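Local coordinates for Lactamase_B domain-containing protein (Pontibacter korlensis, PDB 6XFR) that probably hydrolyses beta-lactams to substituted beta-amino acids as a zinc-dependent metallo-beta-lactamase of the class B1 type, at residues 80-85 against 158-163; 89-94 against 114-119; 123-126 against 131-134; 147-152 against 193-198. One frame throughout, in Å; residues are numbered along the deposited sequence.

Contact 1 of 4, residues 80-85 against 158-163. With ZN (zinc ion), chain N; ZN (zinc ion), chain O; SO4 (sulfate ion), chain X.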
loop_
_atom_site.group_PDB
_atom_site.type_symbol
_atom_site.label_atom_id
_atom_site.label_comp_id
_atom_site.label_asym_id
_atom_site.label_seq_id
_atom_site.Cartn_x
_atom_site.Cartn_y
_atom_site.Cartn_z
ATOM N N HIS B 80 -12.454 -13.648 15.820
ATOM C CA HIS B 80 -11.216 -13.592 16.578
ATOM C C HIS B 80 -10.939 -12.191 17.130
ATOM O O HIS B 80 -11.416 -11.169 16.617
ATOM C CB HIS B 80 -10.054 -14.048 15.706
ATOM C CG HIS B 80 -9.906 -15.531 15.601
ATOM N ND1 HIS B 80 -9.268 -16.138 14.540
ATOM C CD2 HIS B 80 -10.297 -16.531 16.424
ATOM C CE1 HIS B 80 -9.272 -17.448 14.712
ATOM N NE2 HIS B 80 -9.891 -17.715 15.847
ATOM N N ASP B 81 -10.101 -12.161 18.171
ATOM C CA ASP B 81 -9.865 -10.928 18.915
ATOM C C ASP B 81 -9.264 -9.842 18.030
ATOM O O ASP B 81 -9.586 -8.658 18.192
ATOM C CB ASP B 81 -8.963 -11.207 20.121
ATOM C CG ASP B 81 -9.752 -11.568 21.401
ATOM O OD1 ASP B 81 -9.103 -11.873 22.424
ATOM O OD2 ASP B 81 -11.006 -11.555 21.393
ATOM N N ASP B 82 -8.398 -10.223 17.075
ATOM C CA ASP B 82 -7.711 -9.238 16.229
ATOM C C ASP B 82 -8.667 -8.494 15.306
ATOM O O ASP B 82 -8.377 -7.353 14.950
ATOM C CB ASP B 82 -6.561 -9.891 15.426
ATOM C CG ASP B 82 -7.035 -10.834 14.303
ATOM O OD1 ASP B 82 -8.080 -11.495 14.432
ATOM O OD2 ASP B 82 -6.326 -10.969 13.287
ATOM N N LYS B 83 -9.816 -9.070 14.958
ATOM C CA LYS B 83 -10.816 -8.351 14.173
ATOM C C LYS B 83 -12.051 -7.942 14.967
ATOM O O LYS B 83 -12.861 -7.161 14.450
ATOM C CB LYS B 83 -11.267 -9.186 12.956
ATOM C CG LYS B 83 -10.103 -9.818 12.132
ATOM C CD LYS B 83 -9.408 -8.859 11.154
ATOM C CE LYS B 83 -8.263 -8.114 11.859
ATOM N NZ LYS B 83 -7.493 -7.103 11.075
ATOM N N LEU B 84 -12.206 -8.399 16.218
ATOM C CA LEU B 84 -13.447 -8.138 16.951
ATOM C C LEU B 84 -13.265 -7.877 18.445
ATOM O O LEU B 84 -14.247 -7.519 19.104
ATOM C CB LEU B 84 -14.396 -9.336 16.758
ATOM C CG LEU B 84 -15.564 -9.588 17.691
ATOM C CD1 LEU B 84 -16.785 -8.792 17.239
ATOM C CD2 LEU B 84 -15.840 -11.069 17.711
ATOM N N GLY B 85 -12.043 -7.976 18.988
ATOM C CA GLY B 85 -11.785 -7.812 20.402
ATOM C C GLY B 85 -11.969 -6.404 20.940
ATOM O O GLY B 85 -11.787 -6.182 22.142
ATOM N N GLY B 158 -9.764 -8.406 2.682
ATOM C CA GLY B 158 -9.793 -9.846 2.850
ATOM C C GLY B 158 -9.468 -10.369 4.230
ATOM O O GLY B 158 -9.443 -11.585 4.412
ATOM N N GLY B 159 -9.133 -9.510 5.186
ATOM C CA GLY B 159 -8.868 -9.946 6.548
ATOM C C GLY B 159 -7.845 -11.056 6.602
ATOM O O GLY B 159 -6.941 -11.134 5.757
ATOM N N CYS B 160 -8.009 -11.967 7.558
ATOM C CA CYS B 160 -7.024 -13.026 7.686
ATOM C C CYS B 160 -7.245 -14.142 6.662
ATOM O O CYS B 160 -6.420 -15.063 6.591
ATOM C CB CYS B 160 -7.053 -13.597 9.116
ATOM S SG CYS B 160 -7.238 -12.340 10.426
ATOM N N LEU B 161 -8.263 -14.014 5.794
ATOM C CA LEU B 161 -8.452 -14.956 4.691
ATOM C C LEU B 161 -7.362 -14.827 3.625
ATOM O O LEU B 161 -7.044 -15.805 2.936
ATOM C CB LEU B 161 -9.829 -14.735 4.062
ATOM C CG LEU B 161 -10.376 -15.782 3.073
ATOM C CD1 LEU B 161 -10.366 -17.198 3.680
ATOM C CD2 LEU B 161 -11.790 -15.405 2.603
ATOM N N VAL B 162 -6.788 -13.633 3.476
ATOM C CA VAL B 162 -5.755 -13.341 2.484
ATOM C C VAL B 162 -4.436 -13.116 3.201
ATOM O O VAL B 162 -4.396 -12.456 4.243
ATOM C CB VAL B 162 -6.124 -12.101 1.648
ATOM C CG1 VAL B 162 -5.074 -11.885 0.544
ATOM C CG2 VAL B 162 -7.540 -12.239 1.066
ATOM N N LYS B 163 -3.353 -13.609 2.622
ATOM C CA LYS B 163 -2.027 -13.374 3.175
ATOM C C LYS B 163 -1.273 -12.374 2.301
ATOM O O LYS B 163 -1.574 -12.203 1.115
ATOM C CB LYS B 163 -1.252 -14.692 3.295
ATOM C CG LYS B 163 -1.798 -15.621 4.369
ATOM C CD LYS B 163 -0.726 -16.055 5.369
ATOM C CE LYS B 163 -0.614 -15.090 6.533
ATOM N NZ LYS B 163 -1.871 -15.104 7.323
HETATM ZN ZN ZN N . -8.501 -14.801 12.932
HETATM ZN ZN ZN O . -5.608 -12.717 12.081
HETATM S S SO4 X . -5.716 -13.906 16.727
HETATM O O1 SO4 X . -6.103 -13.699 15.327
HETATM O O2 SO4 X . -4.245 -13.993 16.770
HETATM O O3 SO4 X . -6.327 -15.139 17.216
HETATM O O4 SO4 X . -6.202 -12.834 17.599
HETATM O O HOH W 1 -4.285 -14.473 11.371
#

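Contact 2 of 4, residues 89-94 against 114-119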
loop_
_atom_site.group_PDB
_atom_site.type_symbol
_atom_site.label_atom_id
_atom_site.label_comp_id
_atom_site.label_asym_id
_atom_site.label_seq_id
_atom_site.Cartn_x
_atom_site.Cartn_y
_atom_site.Cartn_z
ATOM N N ALA B 89 -15.564 -2.151 23.517
ATOM C CA ALA B 89 -15.193 -0.740 23.490
ATOM C C ALA B 89 -16.059 0.046 22.499
ATOM O O ALA B 89 -16.446 1.191 22.763
ATOM C CB ALA B 89 -13.715 -0.617 23.146
ATOM N N VAL B 90 -16.362 -0.550 21.349
ATOM C CA VAL B 90 -17.199 0.111 20.352
ATOM C C VAL B 90 -18.628 0.273 20.867
ATOM O O VAL B 90 -19.229 1.349 20.754
ATOM C CB VAL B 90 -17.142 -0.685 19.030
ATOM C CG1 VAL B 90 -18.280 -0.320 18.102
ATOM C CG2 VAL B 90 -15.806 -0.506 18.366
ATOM N N GLN B 91 -19.188 -0.790 21.452
ATOM C CA GLN B 91 -20.583 -0.786 21.873
ATOM C C GLN B 91 -20.807 0.125 23.080
ATOM O O GLN B 91 -21.893 0.700 23.244
ATOM C CB GLN B 91 -20.999 -2.207 22.214
ATOM C CG GLN B 91 -21.298 -3.065 21.016
ATOM C CD GLN B 91 -21.640 -4.494 21.406
ATOM O OE1 GLN B 91 -21.166 -4.992 22.415
ATOM N NE2 GLN B 91 -22.494 -5.144 20.619
ATOM N N ARG B 92 -19.787 0.288 23.923
ATOM C CA ARG B 92 -19.881 1.233 25.016
ATOM C C ARG B 92 -20.008 2.677 24.556
ATOM O O ARG B 92 -20.292 3.540 25.386
ATOM C CB ARG B 92 -18.671 1.144 25.894
ATOM C CG ARG B 92 -18.817 2.005 27.060
ATOM C CD ARG B 92 -17.897 1.524 28.089
ATOM N NE ARG B 92 -16.778 2.434 28.230
ATOM C CZ ARG B 92 -16.793 3.479 29.045
ATOM N NH1 ARG B 92 -17.872 3.717 29.790
ATOM N NH2 ARG B 92 -15.729 4.262 29.128
ATOM N N GLN B 93 -19.723 2.986 23.293
ATOM C CA GLN B 93 -20.005 4.309 22.760
ATOM C C GLN B 93 -21.264 4.339 21.898
ATOM O O GLN B 93 -21.400 5.231 21.064
ATOM C CB GLN B 93 -18.801 4.822 21.963
ATOM C CG GLN B 93 -18.000 5.978 22.672
ATOM C CD GLN B 93 -17.130 5.451 23.789
ATOM O OE1 GLN B 93 -16.309 4.551 23.592
ATOM N NE2 GLN B 93 -17.336 5.971 24.973
ATOM N N GLY B 94 -22.164 3.368 22.046
ATOM C CA GLY B 94 -23.436 3.414 21.348
ATOM C C GLY B 94 -23.395 3.078 19.872
ATOM O O GLY B 94 -24.410 3.240 19.184
ATOM N N THR B 114 -21.612 -9.995 22.168
ATOM C CA THR B 114 -22.728 -10.255 21.265
ATOM C C THR B 114 -22.946 -9.079 20.323
ATOM O O THR B 114 -23.192 -7.947 20.766
ATOM C CB THR B 114 -24.008 -10.537 22.041
ATOM O OG1 THR B 114 -23.698 -11.247 23.244
ATOM C CG2 THR B 114 -24.946 -11.364 21.191
ATOM N N PRO B 115 -22.879 -9.299 19.027
ATOM C CA PRO B 115 -23.266 -8.252 18.082
ATOM C C PRO B 115 -24.679 -7.751 18.359
ATOM O O PRO B 115 -25.518 -8.451 18.922
ATOM C CB PRO B 115 -23.229 -8.965 16.732
ATOM C CG PRO B 115 -22.528 -10.263 16.978
ATOM C CD PRO B 115 -22.605 -10.593 18.396
ATOM N N ASP B 116 -24.934 -6.516 17.925
ATOM C CA ASP B 116 -26.241 -5.877 18.039
ATOM C C ASP B 116 -27.204 -6.311 16.937
ATOM O O ASP B 116 -28.416 -6.304 17.140
ATOM C CB ASP B 116 -26.088 -4.344 18.006
ATOM C CG ASP B 116 -25.167 -3.811 19.108
ATOM O OD1 ASP B 116 -24.088 -3.273 18.774
ATOM O OD2 ASP B 116 -25.503 -3.949 20.314
ATOM N N VAL B 117 -26.703 -6.646 15.756
ATOM C CA VAL B 117 -27.529 -7.160 14.671
ATOM C C VAL B 117 -26.707 -8.206 13.956
ATOM O O VAL B 117 -25.484 -8.098 13.872
ATOM C CB VAL B 117 -28.004 -6.083 13.676
ATOM C CG1 VAL B 117 -28.872 -6.709 12.600
ATOM C CG2 VAL B 117 -28.771 -5.029 14.411
ATOM N N THR B 118 -27.378 -9.228 13.446
ATOM C CA THR B 118 -26.718 -10.188 12.580
ATOM C C THR B 118 -27.431 -10.235 11.236
ATOM O O THR B 118 -28.609 -9.891 11.124
ATOM C CB THR B 118 -26.661 -11.585 13.199
ATOM O OG1 THR B 118 -27.952 -11.944 13.676
ATOM C CG2 THR B 118 -25.674 -11.621 14.340
ATOM N N PHE B 119 -26.680 -10.624 10.213
ATOM C CA PHE B 119 -27.209 -10.833 8.882
ATOM C C PHE B 119 -26.904 -12.262 8.462
ATOM O O PHE B 119 -25.794 -12.757 8.687
ATOM C CB PHE B 119 -26.601 -9.829 7.921
ATOM C CG PHE B 119 -27.107 -8.448 8.135
ATOM C CD1 PHE B 119 -26.594 -7.663 9.163
ATOM C CD2 PHE B 119 -28.137 -7.948 7.355
ATOM C CE1 PHE B 119 -27.084 -6.381 9.394
ATOM C CE2 PHE B 119 -28.643 -6.683 7.573
ATOM C CZ PHE B 119 -28.116 -5.893 8.595
#

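Contact 3 of 4, residues 123-126 against 131-134. With ZN (zinc ion), chain T; EPE (4-(2-hydroxyethyl)-1-piperazine ethanesulfonic acid), chain M.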
loop_
_atom_site.group_PDB
_atom_site.type_symbol
_atom_site.label_atom_id
_atom_site.label_comp_id
_atom_site.label_asym_id
_atom_site.label_seq_id
_atom_site.Cartn_x
_atom_site.Cartn_y
_atom_site.Cartn_z
ATOM N N THR B 123 -24.864 -9.067 1.681
ATOM C CA THR B 123 -25.558 -7.788 1.746
ATOM C C THR B 123 -24.765 -6.705 1.040
ATOM O O THR B 123 -23.562 -6.587 1.244
ATOM C CB THR B 123 -25.777 -7.310 3.195
ATOM O OG1 THR B 123 -24.495 -7.182 3.842
ATOM C CG2 THR B 123 -26.597 -8.315 3.962
ATOM N N THR B 124 -25.462 -5.889 0.263
ATOM C CA THR B 124 -24.925 -4.644 -0.251
ATOM C C THR B 124 -25.696 -3.506 0.379
ATOM O O THR B 124 -26.908 -3.429 0.212
ATOM C CB THR B 124 -25.090 -4.548 -1.773
ATOM O OG1 THR B 124 -24.407 -5.624 -2.426
ATOM C CG2 THR B 124 -24.545 -3.236 -2.248
ATOM N N PHE B 125 -25.000 -2.578 1.018
ATOM C CA PHE B 125 -25.703 -1.447 1.609
ATOM C C PHE B 125 -24.935 -0.152 1.370
ATOM O O PHE B 125 -23.769 -0.148 0.937
ATOM C CB PHE B 125 -25.919 -1.646 3.100
ATOM C CG PHE B 125 -24.659 -1.626 3.869
ATOM C CD1 PHE B 125 -24.262 -0.495 4.540
ATOM C CD2 PHE B 125 -23.863 -2.740 3.920
ATOM C CE1 PHE B 125 -23.096 -0.483 5.264
ATOM C CE2 PHE B 125 -22.699 -2.733 4.628
ATOM C CZ PHE B 125 -22.307 -1.603 5.299
ATOM N N ALA B 126 -25.618 0.963 1.624
ATOM C CA ALA B 126 -24.977 2.239 1.394
ATOM C C ALA B 126 -25.255 3.192 2.541
ATOM O O ALA B 126 -26.380 3.277 3.042
ATOM C CB ALA B 126 -25.418 2.844 0.050
ATOM N N GLN B 131 -21.064 2.891 -0.968
ATOM C CA GLN B 131 -21.646 1.565 -0.975
ATOM C C GLN B 131 -20.623 0.508 -0.592
ATOM O O GLN B 131 -19.451 0.609 -0.923
ATOM C CB GLN B 131 -22.333 1.250 -2.310
ATOM C CG GLN B 131 -21.585 1.375 -3.573
ATOM C CD GLN B 131 -22.348 0.700 -4.729
ATOM O OE1 GLN B 131 -23.436 0.114 -4.507
ATOM N NE2 GLN B 131 -21.759 0.728 -5.954
ATOM N N LEU B 132 -21.067 -0.465 0.177
ATOM C CA LEU B 132 -20.247 -1.540 0.703
ATOM C C LEU B 132 -20.962 -2.856 0.449
ATOM O O LEU B 132 -22.192 -2.939 0.540
ATOM C CB LEU B 132 -20.000 -1.375 2.210
ATOM C CG LEU B 132 -19.316 -0.111 2.760
ATOM C CD1 LEU B 132 -20.315 1.036 2.980
ATOM C CD2 LEU B 132 -18.533 -0.408 4.046
ATOM N N GLU B 133 -20.183 -3.878 0.152
ATOM C CA GLU B 133 -20.674 -5.230 -0.036
ATOM C C GLU B 133 -19.995 -6.102 0.994
ATOM O O GLU B 133 -18.808 -5.926 1.271
ATOM C CB GLU B 133 -20.374 -5.732 -1.434
ATOM C CG GLU B 133 -21.017 -4.848 -2.483
ATOM C CD GLU B 133 -20.660 -5.224 -3.922
ATOM O OE1 GLU B 133 -19.795 -6.109 -4.126
ATOM O OE2 GLU B 133 -21.267 -4.634 -4.850
ATOM N N VAL B 134 -20.751 -6.974 1.632
ATOM C CA VAL B 134 -20.152 -7.948 2.522
ATOM C C VAL B 134 -20.419 -9.315 1.921
ATOM O O VAL B 134 -21.489 -9.550 1.357
ATOM C CB VAL B 134 -20.666 -7.792 3.964
ATOM C CG1 VAL B 134 -19.791 -8.587 4.936
ATOM C CG2 VAL B 134 -20.587 -6.340 4.331
HETATM ZN ZN ZN T . -17.906 0.963 -2.919
HETATM N N1 EPE M . -19.236 -6.550 -8.348
HETATM C C2 EPE M . -19.071 -7.533 -7.260
HETATM C C3 EPE M . -20.387 -8.207 -6.878
HETATM N N4 EPE M . -21.463 -7.252 -6.689
HETATM C C5 EPE M . -21.534 -6.139 -7.628
HETATM C C6 EPE M . -20.182 -5.506 -7.938
HETATM C C7 EPE M . -22.706 -7.714 -6.075
HETATM C C8 EPE M . -23.458 -6.585 -5.368
HETATM O O8 EPE M . -24.770 -6.960 -4.984
HETATM C C9 EPE M . -17.919 -5.934 -8.529
HETATM C C10 EPE M . -17.240 -6.319 -9.840
HETATM S S EPE M . -15.549 -5.671 -9.952
HETATM O O1S EPE M . -15.351 -4.351 -9.307
HETATM O O2S EPE M . -15.261 -5.517 -11.374
HETATM O O3S EPE M . -14.650 -6.678 -9.394
#

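Contact 4 of 4, residues 147-152 against 193-198. With EPE (4-(2-hydroxyethyl)-1-piperazine ethanesulfonic acid), chain M.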
loop_
_atom_site.group_PDB
_atom_site.type_symbol
_atom_site.label_atom_id
_atom_site.label_comp_id
_atom_site.label_asym_id
_atom_site.label_seq_id
_atom_site.Cartn_x
_atom_site.Cartn_y
_atom_site.Cartn_z
ATOM N N VAL B 147 -15.455 -11.153 3.615
ATOM C CA VAL B 147 -14.726 -10.044 3.023
ATOM C C VAL B 147 -15.697 -8.878 2.818
ATOM O O VAL B 147 -16.918 -9.014 2.948
ATOM C CB VAL B 147 -14.006 -10.437 1.706
ATOM C CG1 VAL B 147 -13.142 -11.659 1.884
ATOM C CG2 VAL B 147 -14.977 -10.618 0.530
ATOM N N VAL B 148 -15.123 -7.702 2.571
ATOM C CA VAL B 148 -15.847 -6.454 2.333
ATOM C C VAL B 148 -15.268 -5.832 1.076
ATOM O O VAL B 148 -14.047 -5.714 0.952
ATOM C CB VAL B 148 -15.723 -5.463 3.512
ATOM C CG1 VAL B 148 -16.464 -4.192 3.221
ATOM C CG2 VAL B 148 -16.207 -6.100 4.795
ATOM N N TYR B 149 -16.127 -5.458 0.144
ATOM C CA TYR B 149 -15.698 -4.872 -1.108
ATOM C C TYR B 149 -16.310 -3.492 -1.201
ATOM O O TYR B 149 -17.474 -3.299 -0.826
ATOM C CB TYR B 149 -16.094 -5.713 -2.325
ATOM C CG TYR B 149 -15.457 -5.256 -3.654
ATOM C CD1 TYR B 149 -14.047 -5.181 -3.810
ATOM C CD2 TYR B 149 -16.265 -4.913 -4.763
ATOM C CE1 TYR B 149 -13.467 -4.785 -5.011
ATOM C CE2 TYR B 149 -15.684 -4.525 -5.979
ATOM C CZ TYR B 149 -14.285 -4.461 -6.079
ATOM O OH TYR B 149 -13.728 -4.068 -7.252
ATOM N N LEU B 150 -15.478 -2.518 -1.592
ATOM C CA LEU B 150 -15.933 -1.205 -2.017
ATOM C C LEU B 150 -15.917 -1.211 -3.545
ATOM O O LEU B 150 -14.829 -1.132 -4.144
ATOM C CB LEU B 150 -15.024 -0.100 -1.462
ATOM C CG LEU B 150 -14.524 -0.191 -0.006
ATOM C CD1 LEU B 150 -13.894 1.092 0.507
ATOM C CD2 LEU B 150 -15.660 -0.578 0.911
ATOM N N PRO B 151 -17.068 -1.382 -4.222
ATOM C CA PRO B 151 -17.063 -1.402 -5.697
ATOM C C PRO B 151 -16.730 -0.056 -6.356
ATOM O O PRO B 151 -16.324 -0.048 -7.528
ATOM C CB PRO B 151 -18.493 -1.862 -6.049
ATOM C CG PRO B 151 -19.322 -1.601 -4.830
ATOM C CD PRO B 151 -18.388 -1.777 -3.680
ATOM N N GLN B 152 -16.921 1.077 -5.668
ATOM C CA GLN B 152 -16.569 2.359 -6.273
ATOM C C GLN B 152 -15.048 2.568 -6.255
ATOM O O GLN B 152 -14.443 2.842 -7.290
ATOM C CB GLN B 152 -17.310 3.510 -5.563
ATOM C CG GLN B 152 -18.869 3.364 -5.558
ATOM C CD GLN B 152 -19.623 4.109 -4.397
ATOM O OE1 GLN B 152 -19.336 3.921 -3.207
ATOM N NE2 GLN B 152 -20.626 4.920 -4.769
ATOM N N PRO B 193 -13.001 -9.473 -10.174
ATOM C CA PRO B 193 -11.922 -9.522 -11.170
ATOM C C PRO B 193 -11.230 -8.182 -11.405
ATOM O O PRO B 193 -10.105 -8.182 -11.912
ATOM C CB PRO B 193 -12.635 -10.026 -12.430
ATOM C CG PRO B 193 -14.041 -9.689 -12.222
ATOM C CD PRO B 193 -14.289 -9.852 -10.769
ATOM N N LYS B 194 -11.868 -7.049 -11.085
ATOM C CA LYS B 194 -11.287 -5.722 -11.288
ATOM C C LYS B 194 -10.976 -5.023 -9.966
ATOM O O LYS B 194 -11.023 -3.796 -9.886
ATOM C CB LYS B 194 -12.201 -4.849 -12.154
ATOM C CG LYS B 194 -12.339 -5.420 -13.575
ATOM C CD LYS B 194 -11.660 -4.648 -14.738
ATOM C CE LYS B 194 -12.137 -5.135 -16.115
ATOM N NZ LYS B 194 -13.112 -4.408 -16.922
ATOM N N ALA B 195 -10.667 -5.785 -8.917
ATOM C CA ALA B 195 -10.189 -5.188 -7.675
ATOM C C ALA B 195 -8.793 -4.573 -7.845
ATOM O O ALA B 195 -7.880 -5.193 -8.398
ATOM C CB ALA B 195 -10.175 -6.237 -6.572
ATOM N N LYS B 196 -8.615 -3.358 -7.341
ATOM C CA LYS B 196 -7.329 -2.681 -7.491
ATOM C C LYS B 196 -6.427 -2.874 -6.285
ATOM O O LYS B 196 -5.222 -3.060 -6.441
ATOM C CB LYS B 196 -7.536 -1.188 -7.730
ATOM C CG LYS B 196 -8.268 -0.837 -8.995
ATOM C CD LYS B 196 -7.970 0.579 -9.387
ATOM C CE LYS B 196 -8.894 1.602 -8.768
ATOM N NZ LYS B 196 -8.392 2.993 -9.059
ATOM N N VAL B 197 -6.976 -2.823 -5.082
ATOM C CA VAL B 197 -6.233 -3.030 -3.841
ATOM C C VAL B 197 -6.878 -4.199 -3.105
ATOM O O VAL B 197 -8.113 -4.312 -3.082
ATOM C CB VAL B 197 -6.227 -1.787 -2.918
ATOM C CG1 VAL B 197 -5.202 -1.954 -1.794
ATOM C CG2 VAL B 197 -5.995 -0.516 -3.683
ATOM N N VAL B 198 -6.039 -5.071 -2.530
ATOM C CA VAL B 198 -6.467 -6.173 -1.663
ATOM C C VAL B 198 -5.770 -6.033 -0.313
ATOM O O VAL B 198 -4.531 -6.016 -0.253
ATOM C CB VAL B 198 -6.158 -7.530 -2.300
ATOM C CG1 VAL B 198 -6.473 -8.687 -1.314
ATOM C CG2 VAL B 198 -6.908 -7.645 -3.646
HETATM N N1 EPE M . -19.236 -6.550 -8.348
HETATM C C2 EPE M . -19.071 -7.533 -7.260
HETATM C C3 EPE M . -20.387 -8.207 -6.878
HETATM N N4 EPE M . -21.463 -7.252 -6.689
HETATM C C5 EPE M . -21.534 -6.139 -7.628
HETATM C C6 EPE M . -20.182 -5.506 -7.938
HETATM C C7 EPE M . -22.706 -7.714 -6.075
HETATM C C8 EPE M . -23.458 -6.585 -5.368
HETATM O O8 EPE M . -24.770 -6.960 -4.984
HETATM C C9 EPE M . -17.919 -5.934 -8.529
HETATM C C10 EPE M . -17.240 -6.319 -9.840
HETATM S S EPE M . -15.549 -5.671 -9.952
HETATM O O1S EPE M . -15.351 -4.351 -9.307
HETATM O O2S EPE M . -15.261 -5.517 -11.374
HETATM O O3S EPE M . -14.650 -6.678 -9.394
#

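Contact 1 of 4, residues 80-85 against 158-163
Asp82, in the short helix 81-84, and Cys160, in the turn that follows strand 155-159, meet at one zinc ion. From its CB onward, the aspartate runs between a bound sulfate and this metal. CG stands between the backbone N and the carbonyl carbon (chi1 71°), and the carboxylate leaves the helix toward the turn. CB passes the sulfate at van der Waals distance. OD1 lies on the sulfate side, merely close to sulfate O1 and not bonded to it, while OD2 takes the metal at 2.2 Å from the zinc. That same oxygen is 3.3 Å from Cys160 SG, two ligands side by side on one ion rather than partners of each other. SG binds the zinc at 2.4 Å, and a water and His202 complete its ligands. Aspartate is short enough to bring a carboxylate straight from helix to metal, and cysteine adds a polarisable sulfur. Gly159, with a positive phi, lies in the type I turn that presents it.

Bends at chi2 and chi3 lay Lys83 CD 4.2 Å from Cys160 SG and turn NZ to a salt bridge with Asp48 and hydrogen bonds with Ser33 and Ser201. His80, at the N-cap position of the helix, serves the second zinc through ND1, together with His78 and His141; Asp175 takes its NE2 and so fixes the ring's rotation. With the two ions 3.7 Å apart (ZN to ZN), the contact is half of a dinuclear B1 centre, consistent with water activation for lactam hydrolysis; the sulfate, probably from the crystallisation liquor, suggests that an anion can be held beside the metals.

Contact 2 of 4, residues 89-94 against 114-119
The side-chain amide of Gln91, on helix 87-91, reaches across to Thr114 and Asp116 and makes essentially the whole contact by itself. Its chain runs extended beyond CG (chi2 177°), which carries NE2 far enough to use two acceptors. One is the backbone oxygen of Thr114, 2.9 Å from Gln91 NE2, and it lies close to the amide plane. The other is Asp116 OD1, 3.1 Å from the same nitrogen, which is met from above the carboxylate plane; amide and carboxylate are turned 50° apart. Two bonds on one nitrogen fix the rotation of the amide. Glutamine suits the place, since it has a long reach and a neutral NH2 group able to serve both a carbonyl and a carboxylate.

Asp116 comes from the opposite direction, and its OD1 is anchored further by the backbone N of Val97. Beyond this polar knot the contact thins out. Thr114 and Asp116 are exposed, and the Pro115 side chain packs on Thr99 and Ala104. The helix has its apolar support elsewhere: Val90 packs on Thr56, Val95 and Val97.

The fold behind this surface tie is a beta-alpha-beta unit: strands 98-100 and 117-119 pair in parallel, with helix 101-109 between them in the chain, and Gln91 joins the preceding helix to the loop entering the second strand.

Contact 3 of 4, residues 123-126 against 131-134
Phe125 lays one face of its ring over Leu132 CB, which stands 4.2 Å from the ring centroid in a CH-pi contact. The ring is swung there because CG sits between the backbone N and the carbonyl carbon (chi1 67°), and the two side chains cross at a slant. Val134 meets the ring differently, its CG2 lying at the edge, 4.2 Å from Phe125 CE2. Thr123 runs alongside Val134 on this same apolar face, where the flat aromatic and the branched aliphatics suit a sheet surface that continues onto Leu150.

Strands 123-127 and 130-135 form an antiparallel beta hairpin at the edge of a five-stranded mixed sheet. Phe125 and Leu132 are its firm hydrogen-bonded pair: Phe125 N reaches Leu132 O at 2.9 Å, and Leu132 N reaches Phe125 O at 2.8 Å. Val134 N also bonds to Thr123 O, at 2.9 Å.

Thr124, Ala126, Gln131 and Glu133 occupy the other, more polar face. Thr124 OG1 rests 3.5 Å from Glu133 CG, and the same hydroxyl is hydrogen-bonded to O8 of the bound HEPES buffer molecule (EPE) at 2.9 Å. The extended Glu133 chain brings its carboxylate to the piperazine N4 of EPE, through two weak hydrogen bonds. Gln131 packs its CB beside Ala126 CB, and its backbone O also binds a zinc ion at 2.5 Å, at a site that also involves Pro151 and Gln152.

Contact 4 of 4, residues 147-152 against 193-198
Two torsions of Tyr149, chi1 at -170° and chi2 at 58°, send its ring from strand 147-150 across to the loop 193-196, where it meets Ala195. The first stretches the side chain away from the backbone N and beside the carbonyl carbon; the second turns the ring so that CE1 comes within 3.9 Å of Ala195 CB. The methyl approaches the ring at a slant, and alanine is small enough to let the phenol lie beside the loop. Tyr149 OH passes 3.7 Å from Ala195 CA and ends close to the backbone of Lys194. A second aromatic ring, that of Tyr192, meets the phenol with planes about 45° apart.

The polar end of the tyrosine is directed at a bound buffer molecule. Its OH donates to EPE O1S at 2.6 Å, and that oxygen lies at the ring edge, near the ring plane. Another oxygen of the same sulfonate, EPE O3S, receives the backbone N of Lys194 at 3.3 Å, in a fairly straight bond. The lysine's ammonium is not what grips the anion: its chain, bent at chi2 and chi4, carries NZ 6.1 Å from EPE O2S.

The contact joins strand 147-150 of the five-stranded mixed sheet to the loop entering strand 197-200, with strand 155-159 lying between these two strands. A phenol hydroxyl and a backbone N-H thus receive a sulfonate by neutral donors, one from each segment, and the buffer bridges strand and loop where their direct contact amounts to little more than a ring against a methyl.

In the fold
Contact 1 lies deepest, about 5 Å from the chain centre, and is held by metal coordination; contact 4 is likewise buried, contact 3 partly so, and contact 2, the surface contact, rests on one amide and its two acceptors. Contacts 3 and 4 belong to the same five-stranded sheet, which contact 1 also reaches through strand 155-159. Strands 130-135 and 147-150 are neighbours there, so contacts 3 and 4 touch by backbone pairing of Glu133 with Tyr149 and share one buffer molecule. Contact 3 relies on regular strand hydrogen bonds, contact 4 on sparse apolar packing and a sulfonate bridging its two segments. Val147 and Val198 of contact 4 pack against Leu161 and Val162 of contact 1.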